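Local coordinates for protein imidazoleglycerol-phosphate dehydratase (Staphylococcus aureus subsp. aureus, PDB 2AE8) that catalyses the dehydration of imidazoleglycerol phosphate to imidazoleacetol phosphate, the sixth step of histidine biosynthesis, using two manganese ions per subunit, at residues M121-V132 with H188-R199. Sequence-based numbering, arbitrary orientation.
Sequences MYIPMDETLARV and HEIEAIFKAFSR. With MG (magnesium ion), chain T; MG (magnesium ion), chain L.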
loop_
_atom_site.group_PDB
_atom_site.type_symbol
_atom_site.label_atom_id
_atom_site.label_comp_id
_atom_site.label_asym_id
_atom_site.label_seq_id
_atom_site.Cartn_x
_atom_site.Cartn_y
_atom_site.Cartn_z
HETATM N N MSE B 121 -4.768 -31.299 -28.191
HETATM C CA MSE B 121 -3.356 -31.365 -28.568
HETATM C C MSE B 121 -2.500 -30.291 -27.868
HETATM O O MSE B 121 -2.868 -29.122 -27.837
HETATM C CB MSE B 121 -3.202 -31.226 -30.082
HETATM C CG MSE B 121 -1.788 -31.461 -30.572
HETATM SE SE MSE B 121 -1.397 -33.391 -30.507
HETATM C CE MSE B 121 0.461 -33.342 -30.644
ATOM N N TYR B 122 -1.363 -30.714 -27.327
ATOM C CA TYR B 122 -0.340 -29.796 -26.851
ATOM C C TYR B 122 0.750 -29.743 -27.915
ATOM O O TYR B 122 1.197 -30.796 -28.417
ATOM C CB TYR B 122 0.248 -30.288 -25.525
ATOM C CG TYR B 122 -0.561 -29.944 -24.292
ATOM C CD1 TYR B 122 -1.608 -30.758 -23.868
ATOM C CD2 TYR B 122 -0.255 -28.823 -23.534
ATOM C CE1 TYR B 122 -2.344 -30.453 -22.724
ATOM C CE2 TYR B 122 -0.977 -28.518 -22.389
ATOM C CZ TYR B 122 -2.013 -29.332 -21.991
ATOM O OH TYR B 122 -2.714 -29.013 -20.858
ATOM N N ILE B 123 1.155 -28.536 -28.294
ATOM C CA ILE B 123 2.291 -28.379 -29.198
ATOM C C ILE B 123 3.320 -27.394 -28.618
ATOM O O ILE B 123 2.976 -26.233 -28.355
ATOM C CB ILE B 123 1.869 -27.861 -30.592
ATOM C CG1 ILE B 123 0.974 -28.876 -31.329
ATOM C CG2 ILE B 123 3.132 -27.463 -31.438
ATOM C CD1 ILE B 123 1.716 -30.066 -31.881
ATOM N N PRO B 124 4.576 -27.846 -28.461
ATOM C CA PRO B 124 5.653 -26.961 -28.082
ATOM C C PRO B 124 6.344 -26.410 -29.338
ATOM O O PRO B 124 6.429 -27.106 -30.374
ATOM C CB PRO B 124 6.583 -27.891 -27.322
ATOM C CG PRO B 124 6.443 -29.237 -28.104
ATOM C CD PRO B 124 5.051 -29.236 -28.664
HETATM N N MSE B 125 6.779 -25.160 -29.268
HETATM C CA MSE B 125 7.572 -24.558 -30.328
HETATM C C MSE B 125 8.662 -23.758 -29.644
HETATM O O MSE B 125 8.457 -22.598 -29.307
HETATM C CB MSE B 125 6.724 -23.635 -31.216
HETATM C CG MSE B 125 5.778 -24.327 -32.170
HETATM SE SE MSE B 125 6.720 -25.306 -33.614
HETATM C CE MSE B 125 7.937 -23.897 -34.193
ATOM N N ASP B 126 9.819 -24.385 -29.450
ATOM C CA ASP B 126 10.864 -23.861 -28.586
ATOM C C ASP B 126 10.250 -23.364 -27.265
ATOM O O ASP B 126 9.699 -24.175 -26.517
ATOM C CB ASP B 126 11.716 -22.794 -29.308
ATOM C CG ASP B 126 12.601 -23.402 -30.416
ATOM O OD1 ASP B 126 12.885 -24.615 -30.353
ATOM O OD2 ASP B 126 13.000 -22.680 -31.352
ATOM N N GLU B 127 10.323 -22.056 -27.002
ATOM C CA GLU B 127 9.840 -21.464 -25.742
ATOM C C GLU B 127 8.321 -21.558 -25.556
ATOM O O GLU B 127 7.808 -21.506 -24.434
ATOM C CB GLU B 127 10.294 -19.994 -25.641
ATOM C CG GLU B 127 9.435 -18.958 -26.439
ATOM C CD GLU B 127 9.412 -19.167 -27.955
ATOM O OE1 GLU B 127 8.399 -18.800 -28.601
ATOM O OE2 GLU B 127 10.394 -19.707 -28.509
ATOM N N THR B 128 7.604 -21.702 -26.665
ATOM C CA THR B 128 6.140 -21.623 -26.657
ATOM C C THR B 128 5.537 -22.980 -26.367
ATOM O O THR B 128 6.083 -24.010 -26.784
ATOM C CB THR B 128 5.629 -21.139 -28.023
ATOM O OG1 THR B 128 5.939 -19.756 -28.164
ATOM C CG2 THR B 128 4.106 -21.318 -28.168
ATOM N N LEU B 129 4.409 -22.984 -25.662
ATOM C CA LEU B 129 3.589 -24.184 -25.531
ATOM C C LEU B 129 2.126 -23.784 -25.721
ATOM O O LEU B 129 1.652 -22.863 -25.049
ATOM C CB LEU B 129 3.790 -24.850 -24.162
ATOM C CG LEU B 129 2.950 -26.105 -23.876
ATOM C CD1 LEU B 129 3.383 -27.303 -24.752
ATOM C CD2 LEU B 129 3.050 -26.461 -22.412
ATOM N N ALA B 130 1.429 -24.431 -26.656
ATOM C CA ALA B 130 0.005 -24.199 -26.815
ATOM C C ALA B 130 -0.810 -25.459 -26.585
ATOM O O ALA B 130 -0.344 -26.584 -26.874
ATOM C CB ALA B 130 -0.307 -23.597 -28.183
ATOM N N ARG B 131 -2.019 -25.268 -26.059
ATOM C CA ARG B 131 -2.998 -26.344 -25.945
ATOM C C ARG B 131 -4.257 -25.929 -26.680
ATOM O O ARG B 131 -4.764 -24.822 -26.486
ATOM C CB ARG B 131 -3.356 -26.664 -24.490
ATOM C CG ARG B 131 -4.517 -27.666 -24.350
ATOM C CD ARG B 131 -5.002 -27.814 -22.918
ATOM N NE ARG B 131 -5.598 -26.573 -22.423
ATOM C CZ ARG B 131 -5.214 -25.955 -21.309
ATOM N NH1 ARG B 131 -4.237 -26.471 -20.565
ATOM N NH2 ARG B 131 -5.814 -24.826 -20.943
ATOM N N VAL B 132 -4.776 -26.829 -27.508
ATOM C CA VAL B 132 -6.078 -26.598 -28.138
ATOM C C VAL B 132 -6.974 -27.796 -27.881
ATOM O O VAL B 132 -6.543 -28.946 -28.033
ATOM C CB VAL B 132 -5.965 -26.284 -29.626
ATOM C CG1 VAL B 132 -7.355 -26.112 -30.233
ATOM C CG2 VAL B 132 -5.117 -24.999 -29.831
ATOM N N HIS B 188 6.395 -18.476 -33.424
ATOM C CA HIS B 188 6.247 -19.731 -32.711
ATOM C C HIS B 188 4.874 -19.845 -32.059
ATOM O O HIS B 188 4.274 -20.928 -32.029
ATOM C CB HIS B 188 7.314 -19.854 -31.617
ATOM C CG HIS B 188 8.696 -20.061 -32.143
ATOM N ND1 HIS B 188 9.799 -20.080 -31.326
ATOM C CD2 HIS B 188 9.157 -20.242 -33.408
ATOM C CE1 HIS B 188 10.883 -20.281 -32.059
ATOM N NE2 HIS B 188 10.520 -20.381 -33.325
ATOM N N GLU B 189 4.393 -18.725 -31.514
ATOM C CA GLU B 189 3.120 -18.703 -30.809
ATOM C C GLU B 189 1.984 -19.055 -31.764
ATOM O O GLU B 189 1.160 -19.909 -31.481
ATOM C CB GLU B 189 2.885 -17.308 -30.208
ATOM C CG GLU B 189 3.659 -17.024 -28.907
ATOM C CD GLU B 189 3.708 -15.531 -28.556
ATOM O OE1 GLU B 189 3.088 -14.693 -29.260
ATOM O OE2 GLU B 189 4.426 -15.190 -27.601
ATOM N N ILE B 190 1.925 -18.351 -32.881
ATOM C CA ILE B 190 0.910 -18.600 -33.881
ATOM C C ILE B 190 1.039 -20.011 -34.476
ATOM O O ILE B 190 0.045 -20.713 -34.656
ATOM C CB ILE B 190 0.997 -17.538 -34.985
ATOM C CG1 ILE B 190 0.742 -16.148 -34.365
ATOM C CG2 ILE B 190 -0.030 -17.835 -36.077
ATOM C CD1 ILE B 190 1.161 -14.976 -35.257
ATOM N N GLU B 191 2.264 -20.414 -34.780
ATOM C CA GLU B 191 2.497 -21.739 -35.351
ATOM C C GLU B 191 2.066 -22.861 -34.414
ATOM O O GLU B 191 1.385 -23.793 -34.842
ATOM C CB GLU B 191 3.954 -21.898 -35.796
ATOM C CG GLU B 191 4.257 -23.251 -36.396
ATOM C CD GLU B 191 5.438 -23.228 -37.355
ATOM O OE1 GLU B 191 6.035 -22.153 -37.583
ATOM O OE2 GLU B 191 5.770 -24.301 -37.884
ATOM N N ALA B 192 2.456 -22.795 -33.140
ATOM C CA ALA B 192 1.993 -23.786 -32.155
ATOM C C ALA B 192 0.464 -23.863 -32.102
ATOM O O ALA B 192 -0.113 -24.955 -32.035
ATOM C CB ALA B 192 2.577 -23.488 -30.747
ATOM N N ILE B 193 -0.199 -22.706 -32.133
ATOM C CA ILE B 193 -1.672 -22.662 -32.115
ATOM C C ILE B 193 -2.287 -23.328 -33.377
ATOM O O ILE B 193 -3.214 -24.133 -33.272
ATOM C CB ILE B 193 -2.195 -21.219 -31.981
ATOM C CG1 ILE B 193 -1.882 -20.645 -30.575
ATOM C CG2 ILE B 193 -3.718 -21.141 -32.289
ATOM C CD1 ILE B 193 -2.092 -19.139 -30.500
ATOM N N PHE B 194 -1.777 -22.982 -34.556
ATOM C CA PHE B 194 -2.234 -23.633 -35.794
ATOM C C PHE B 194 -1.971 -25.132 -35.795
ATOM O O PHE B 194 -2.852 -25.904 -36.167
ATOM C CB PHE B 194 -1.621 -22.987 -37.038
ATOM C CG PHE B 194 -2.431 -21.866 -37.594
ATOM C CD1 PHE B 194 -3.454 -22.122 -38.511
ATOM C CD2 PHE B 194 -2.181 -20.549 -37.205
ATOM C CE1 PHE B 194 -4.220 -21.084 -39.042
ATOM C CE2 PHE B 194 -2.947 -19.476 -37.731
ATOM C CZ PHE B 194 -3.976 -19.748 -38.660
ATOM N N LYS B 195 -0.786 -25.551 -35.363
ATOM C CA LYS B 195 -0.474 -26.974 -35.277
ATOM C C LYS B 195 -1.409 -27.717 -34.316
ATOM O O LYS B 195 -1.963 -28.765 -34.653
ATOM C CB LYS B 195 0.995 -27.224 -34.898
ATOM C CG LYS B 195 2.039 -26.877 -36.009
ATOM C CD LYS B 195 3.499 -27.243 -35.606
ATOM C CE LYS B 195 3.662 -28.741 -35.230
ATOM N NZ LYS B 195 5.113 -29.144 -35.105
ATOM N N ALA B 196 -1.589 -27.173 -33.117
ATOM C CA ALA B 196 -2.427 -27.805 -32.113
ATOM C C ALA B 196 -3.893 -27.857 -32.529
ATOM O O ALA B 196 -4.532 -28.875 -32.336
ATOM C CB ALA B 196 -2.279 -27.096 -30.759
ATOM N N PHE B 197 -4.437 -26.767 -33.058
ATOM C CA PHE B 197 -5.826 -26.780 -33.500
ATOM C C PHE B 197 -6.056 -27.841 -34.589
ATOM O O PHE B 197 -7.024 -28.595 -34.531
ATOM C CB PHE B 197 -6.253 -25.419 -34.051
ATOM C CG PHE B 197 -7.641 -25.434 -34.666
ATOM C CD1 PHE B 197 -8.771 -25.365 -33.861
ATOM C CD2 PHE B 197 -7.807 -25.560 -36.057
ATOM C CE1 PHE B 197 -10.052 -25.391 -34.411
ATOM C CE2 PHE B 197 -9.080 -25.602 -36.617
ATOM C CZ PHE B 197 -10.210 -25.509 -35.795
ATOM N N SER B 198 -5.167 -27.866 -35.587
ATOM C CA SER B 198 -5.272 -28.790 -36.726
ATOM C C SER B 198 -5.257 -30.229 -36.239
ATOM O O SER B 198 -6.068 -31.037 -36.667
ATOM C CB SER B 198 -4.093 -28.611 -37.666
ATOM O OG SER B 198 -3.993 -27.279 -38.086
ATOM N N ARG B 199 -4.313 -30.544 -35.359
ATOM C CA ARG B 199 -4.169 -31.889 -34.860
ATOM C C ARG B 199 -5.367 -32.290 -34.027
ATOM O O ARG B 199 -5.889 -33.380 -34.196
ATOM C CB ARG B 199 -2.885 -32.049 -34.060
ATOM C CG ARG B 199 -1.636 -32.056 -34.912
ATOM C CD ARG B 199 -0.637 -33.040 -34.351
ATOM N NE ARG B 199 0.126 -33.647 -35.441
ATOM C CZ ARG B 199 0.537 -34.911 -35.469
ATOM N NH1 ARG B 199 0.280 -35.749 -34.465
ATOM N NH2 ARG B 199 1.221 -35.330 -36.511
HETATM MG MG MG T . 11.779 -20.939 -35.013
HETATM MG MG MG L . 6.887 -21.444 -39.381
HETATM O O HOH W 1 6.270 -28.674 -32.713
HETATM O O HOH W 2 12.648 -22.604 -34.025
HETATM O O HOH W 3 9.968 -21.803 -36.499
HETATM O O HOH W 4 13.557 -20.100 -33.968
#
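H188 on the helix meets E127 in the type II' turn of a beta hairpin. Helix 186-205 runs along strands 118-125 and 128-135, in the helix-on-sheet layering of the IGPD half-domain; 188-199 lies at 31° to 128-132.

H188 CG is anti to the carbonyl carbon (chi1 -70°), which lays the ring beside the turn. H188 CB is nearest E127 OE1, at 3.4 Å, and touches M125 CB and T128 OG1. CG lies beside M125 O. H188 ND1 donates to E127 OE2 at 2.9 Å, nearly straight at 161°. The carboxylate uses its syn lone pair, almost coplanar with the ring. This second-shell bond is consistent with fixing the ring's rotation. CD2 meets M125 CE. CE1 lies near D126 OD2, which salt-bridges R166 of a neighbouring subunit and accepts from a magnesium-bound water. H188 NE2 binds that magnesium with H91 and E95 of the same neighbour.

A192 CB sits against M125 CG, T128 CG2 and A130 CB. A196 CB touches V132 CG2 at 3.6 Å.

E191 OE1 binds a second magnesium with H187 and the neighbour's H92. Another structure has manganese at both sites. K195 NZ bonds Y118 OH of a different subunit and a water that donates to P124 O.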